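Local coordinates for protein homospermidine synthase (Legionella pneumophila subsp. pneumophila str. Philadelphia 1, PDB 2PH5) that binds NAD and probably catalyses the formation of the polyamine homospermidine, at residues Ile232-Gly244 with Cys263-Met275. Numbering follows the deposited sequence.
Sequences ILEGLQPAEIGWG and CAIYLSRPSAGVM
Ile-241 and Ile-265 form a hydrogen-bonded antiparallel pair between strands 238-242 and 264-267, whose directions lie 153° apart; Ile-241 N reaches Ile-265 O at 2.9 Å, and Leu-267 N and Trp-243 N continue the pairing onto Ala-239 O and Cys-263 O. Between Pro-238 and Glu-240 the register slips by two residues, a beta bulge, where the partner chain turns its corner at Ser-268 and Arg-269. Ile-265 holds CG1 anti to its backbone N (chi1 174°), and the extended chain lays CD1 over one face of the Trp-243 indole, 3.9 Å from the centroid of the six-membered ring and nearly on its normal. The opposite face of the sheet, away from Ile-241 and Ile-265, carries Glu-240 beside Tyr-266: both side chains point the same way, and Glu-240 CG lies 3.6 Å from Tyr-266 CE2, with carboxylate and ring planes 65° apart. At the bulge, Ala-239 CB packs against Leu-267 CB at 3.6 Å and also meets Val-274 CG2. Beyond the corner, Ser-271 ties down the end of helix 228-236 and the residue after it: OG donates to Glu-234 O (2.7 Å), tilted out of the carbonyl plane, while its N donates to Gln-237 O (2.8 Å), just past the last turn. Ala-272 N adds a bond to Gly-235 O, in the carbonyl plane on a lone pair. Tyr-454 of the second subunit bonds Leu-236 O and packs on Pro-238 and Pro-270. This is a bulged antiparallel pairing within a small three-stranded sheet, completed by strand 254-255 and joined to the C-terminus of a helix whose Glu-234 side chain approaches the bound NAD to about 6 Å.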
loop_
_atom_site.group_PDB
_atom_site.type_symbol
_atom_site.label_atom_id
_atom_site.label_comp_id
_atom_site.label_asym_id
_atom_site.label_seq_id
_atom_site.Cartn_x
_atom_site.Cartn_y
_atom_site.Cartn_z
ATOM N N ILE A 232 -7.711 12.490 -2.076
ATOM C CA ILE A 232 -8.647 11.610 -2.761
ATOM C C ILE A 232 -9.053 12.173 -4.126
ATOM O O ILE A 232 -8.948 11.487 -5.149
ATOM C CB ILE A 232 -9.911 11.405 -1.908
ATOM C CG1 ILE A 232 -9.542 10.663 -0.625
ATOM C CG2 ILE A 232 -10.974 10.651 -2.705
ATOM C CD1 ILE A 232 -10.693 10.497 0.335
ATOM N N LEU A 233 -9.513 13.423 -4.130
ATOM C CA LEU A 233 -9.942 14.084 -5.358
ATOM C C LEU A 233 -8.805 14.086 -6.394
ATOM O O LEU A 233 -9.012 13.720 -7.550
ATOM C CB LEU A 233 -10.399 15.521 -5.065
ATOM C CG LEU A 233 -11.264 16.175 -6.149
ATOM C CD1 LEU A 233 -12.672 15.577 -6.067
ATOM C CD2 LEU A 233 -11.331 17.690 -5.966
ATOM N N GLU A 234 -7.609 14.490 -5.982
ATOM C CA GLU A 234 -6.468 14.500 -6.892
ATOM C C GLU A 234 -6.173 13.110 -7.454
ATOM O O GLU A 234 -5.932 12.953 -8.654
ATOM C CB GLU A 234 -5.230 15.047 -6.184
ATOM C CG GLU A 234 -5.203 16.562 -6.121
ATOM C CD GLU A 234 -4.298 17.099 -5.021
ATOM O OE1 GLU A 234 -3.268 16.448 -4.710
ATOM O OE2 GLU A 234 -4.626 18.190 -4.480
ATOM N N GLY A 235 -6.212 12.102 -6.590
ATOM C CA GLY A 235 -5.947 10.748 -7.039
ATOM C C GLY A 235 -7.032 10.181 -7.942
ATOM O O GLY A 235 -6.799 9.223 -8.683
ATOM N N LEU A 236 -8.224 10.761 -7.891
ATOM C CA LEU A 236 -9.321 10.276 -8.719
ATOM C C LEU A 236 -9.229 10.787 -10.156
ATOM O O LEU A 236 -9.666 10.112 -11.084
ATOM C CB LEU A 236 -10.667 10.679 -8.104
ATOM C CG LEU A 236 -11.553 9.571 -7.510
ATOM C CD1 LEU A 236 -10.781 8.742 -6.513
ATOM C CD2 LEU A 236 -12.777 10.202 -6.850
ATOM N N GLN A 237 -8.657 11.972 -10.341
ATOM C CA GLN A 237 -8.527 12.554 -11.674
ATOM C C GLN A 237 -7.449 11.878 -12.504
ATOM O O GLN A 237 -6.520 11.275 -11.974
ATOM C CB GLN A 237 -8.213 14.047 -11.577
ATOM C CG GLN A 237 -9.267 14.855 -10.843
ATOM C CD GLN A 237 -8.822 16.282 -10.604
ATOM O OE1 GLN A 237 -7.711 16.527 -10.112
ATOM N NE2 GLN A 237 -9.686 17.240 -10.947
ATOM N N PRO A 238 -7.559 11.975 -13.833
ATOM C CA PRO A 238 -6.563 11.356 -14.713
ATOM C C PRO A 238 -5.179 12.007 -14.641
ATOM O O PRO A 238 -5.063 13.221 -14.489
ATOM C CB PRO A 238 -7.201 11.488 -16.092
ATOM C CG PRO A 238 -8.003 12.756 -15.977
ATOM C CD PRO A 238 -8.638 12.615 -14.611
ATOM N N ALA A 239 -4.134 11.189 -14.756
ATOM C CA ALA A 239 -2.754 11.676 -14.707
ATOM C C ALA A 239 -2.514 12.851 -15.664
ATOM O O ALA A 239 -2.814 12.759 -16.859
ATOM C CB ALA A 239 -1.789 10.534 -15.029
ATOM N N GLU A 240 -1.979 13.951 -15.125
ATOM C CA GLU A 240 -1.677 15.160 -15.902
ATOM C C GLU A 240 -0.166 15.349 -15.991
ATOM O O GLU A 240 0.526 15.344 -14.972
ATOM C CB GLU A 240 -2.311 16.394 -15.256
ATOM C CG GLU A 240 -2.225 17.649 -16.119
ATOM C CD GLU A 240 -2.834 18.864 -15.444
ATOM O OE1 GLU A 240 -4.062 18.873 -15.214
ATOM O OE2 GLU A 240 -2.085 19.811 -15.138
ATOM N N ILE A 241 0.342 15.538 -17.208
ATOM C CA ILE A 241 1.781 15.666 -17.414
ATOM C C ILE A 241 2.220 16.732 -18.421
ATOM O O ILE A 241 1.672 16.823 -19.519
ATOM C CB ILE A 241 2.356 14.317 -17.889
ATOM C CG1 ILE A 241 1.827 13.179 -17.016
ATOM C CG2 ILE A 241 3.871 14.355 -17.853
ATOM C CD1 ILE A 241 2.088 11.801 -17.585
ATOM N N GLY A 242 3.215 17.530 -18.040
ATOM C CA GLY A 242 3.742 18.537 -18.947
ATOM C C GLY A 242 4.661 17.784 -19.895
ATOM O O GLY A 242 5.670 17.222 -19.466
ATOM N N TRP A 243 4.318 17.746 -21.181
ATOM C CA TRP A 243 5.131 17.007 -22.140
ATOM C C TRP A 243 6.399 17.734 -22.580
ATOM O O TRP A 243 6.330 18.784 -23.211
ATOM C CB TRP A 243 4.306 16.644 -23.368
ATOM C CG TRP A 243 4.733 15.351 -24.000
ATOM C CD1 TRP A 243 4.939 15.115 -25.330
ATOM C CD2 TRP A 243 4.963 14.103 -23.332
ATOM N NE1 TRP A 243 5.280 13.799 -25.533
ATOM C CE2 TRP A 243 5.301 13.155 -24.324
ATOM C CE3 TRP A 243 4.915 13.693 -21.991
ATOM C CZ2 TRP A 243 5.590 11.819 -24.019
ATOM C CZ3 TRP A 243 5.204 12.367 -21.688
ATOM C CH2 TRP A 243 5.538 11.444 -22.701
ATOM N N GLY A 244 7.553 17.165 -22.245
ATOM C CA GLY A 244 8.811 17.779 -22.620
ATOM C C GLY A 244 9.180 17.497 -24.064
ATOM O O GLY A 244 8.824 16.452 -24.606
ATOM N N CYS A 263 0.646 22.175 -23.825
ATOM C CA CYS A 263 1.786 21.538 -23.165
ATOM C C CYS A 263 1.447 20.270 -22.382
ATOM O O CYS A 263 2.335 19.465 -22.101
ATOM C CB CYS A 263 2.427 22.517 -22.192
ATOM S SG CYS A 263 1.396 22.810 -20.725
ATOM N N ALA A 264 0.177 20.096 -22.021
ATOM C CA ALA A 264 -0.230 18.941 -21.224
ATOM C C ALA A 264 -0.666 17.693 -21.971
ATOM O O ALA A 264 -1.229 17.742 -23.067
ATOM C CB ALA A 264 -1.325 19.342 -20.240
ATOM N N ILE A 265 -0.407 16.567 -21.329
ATOM C CA ILE A 265 -0.758 15.273 -21.858
ATOM C C ILE A 265 -1.487 14.578 -20.714
ATOM O O ILE A 265 -1.222 14.848 -19.542
ATOM C CB ILE A 265 0.519 14.502 -22.273
ATOM C CG1 ILE A 265 0.172 13.081 -22.692
ATOM C CG2 ILE A 265 1.527 14.488 -21.128
ATOM C CD1 ILE A 265 1.398 12.229 -22.945
ATOM N N TYR A 266 -2.435 13.716 -21.043
ATOM C CA TYR A 266 -3.169 13.026 -20.000
ATOM C C TYR A 266 -3.087 11.531 -20.188
ATOM O O TYR A 266 -2.710 11.046 -21.250
ATOM C CB TYR A 266 -4.631 13.484 -19.982
ATOM C CG TYR A 266 -4.780 14.948 -19.641
ATOM C CD1 TYR A 266 -4.479 15.935 -20.581
ATOM C CD2 TYR A 266 -5.142 15.354 -18.356
ATOM C CE1 TYR A 266 -4.522 17.286 -20.251
ATOM C CE2 TYR A 266 -5.186 16.705 -18.016
ATOM C CZ TYR A 266 -4.873 17.661 -18.967
ATOM O OH TYR A 266 -4.879 18.989 -18.624
ATOM N N LEU A 267 -3.415 10.809 -19.129
ATOM C CA LEU A 267 -3.399 9.357 -19.145
ATOM C C LEU A 267 -4.789 8.897 -18.724
ATOM O O LEU A 267 -5.436 9.542 -17.901
ATOM C CB LEU A 267 -2.336 8.842 -18.171
ATOM C CG LEU A 267 -1.005 8.308 -18.717
ATOM C CD1 LEU A 267 -0.435 9.218 -19.786
ATOM C CD2 LEU A 267 -0.030 8.147 -17.564
ATOM N N SER A 268 -5.261 7.800 -19.308
ATOM C CA SER A 268 -6.584 7.274 -18.974
ATOM C C SER A 268 -6.693 6.967 -17.482
ATOM O O SER A 268 -7.512 7.551 -16.775
ATOM C CB SER A 268 -6.870 5.996 -19.769
ATOM O OG SER A 268 -6.644 6.196 -21.154
ATOM N N ARG A 269 -5.859 6.049 -17.011
ATOM C CA ARG A 269 -5.845 5.643 -15.608
ATOM C C ARG A 269 -5.820 6.825 -14.629
ATOM O O ARG A 269 -5.285 7.887 -14.948
ATOM C CB ARG A 269 -4.635 4.733 -15.375
ATOM C CG ARG A 269 -4.571 3.587 -16.375
ATOM C CD ARG A 269 -3.389 2.683 -16.141
ATOM N NE ARG A 269 -3.454 2.045 -14.833
ATOM C CZ ARG A 269 -2.593 1.125 -14.413
ATOM N NH1 ARG A 269 -1.598 0.736 -15.202
ATOM N NH2 ARG A 269 -2.725 0.597 -13.203
ATOM N N PRO A 270 -6.427 6.663 -13.434
ATOM C CA PRO A 270 -6.457 7.726 -12.414
ATOM C C PRO A 270 -5.027 7.970 -11.938
ATOM O O PRO A 270 -4.218 7.043 -11.909
ATOM C CB PRO A 270 -7.318 7.133 -11.298
ATOM C CG PRO A 270 -8.175 6.134 -11.997
ATOM C CD PRO A 270 -7.241 5.511 -13.011
ATOM N N SER A 271 -4.723 9.206 -11.550
ATOM C CA SER A 271 -3.371 9.547 -11.114
ATOM C C SER A 271 -2.862 8.636 -9.990
ATOM O O SER A 271 -1.677 8.264 -9.958
ATOM C CB SER A 271 -3.294 11.025 -10.701
ATOM O OG SER A 271 -3.998 11.289 -9.499
ATOM N N ALA A 272 -3.761 8.263 -9.082
ATOM C CA ALA A 272 -3.403 7.380 -7.977
ATOM C C ALA A 272 -3.111 5.958 -8.480
ATOM O O ALA A 272 -2.682 5.087 -7.717
ATOM C CB ALA A 272 -4.533 7.346 -6.946
ATOM N N GLY A 273 -3.350 5.721 -9.767
ATOM C CA GLY A 273 -3.102 4.408 -10.342
ATOM C C GLY A 273 -1.875 4.382 -11.246
ATOM O O GLY A 273 -1.633 3.402 -11.948
ATOM N N VAL A 274 -1.111 5.470 -11.226
ATOM C CA VAL A 274 0.102 5.606 -12.023
ATOM C C VAL A 274 1.298 5.870 -11.100
ATOM O O VAL A 274 1.269 6.792 -10.284
ATOM C CB VAL A 274 0.008 6.804 -13.007
ATOM C CG1 VAL A 274 1.177 6.775 -13.978
ATOM C CG2 VAL A 274 -1.319 6.777 -13.756
HETATM N N MSE A 275 2.345 5.064 -11.223
HETATM C CA MSE A 275 3.538 5.237 -10.406
HETATM C C MSE A 275 4.687 5.744 -11.283
HETATM O O MSE A 275 4.798 5.388 -12.459
HETATM C CB MSE A 275 3.946 3.901 -9.775
HETATM C CG MSE A 275 2.864 3.197 -8.977
HETATM SE SE MSE A 275 2.197 4.248 -7.499
HETATM C CE MSE A 275 3.747 4.168 -6.332
#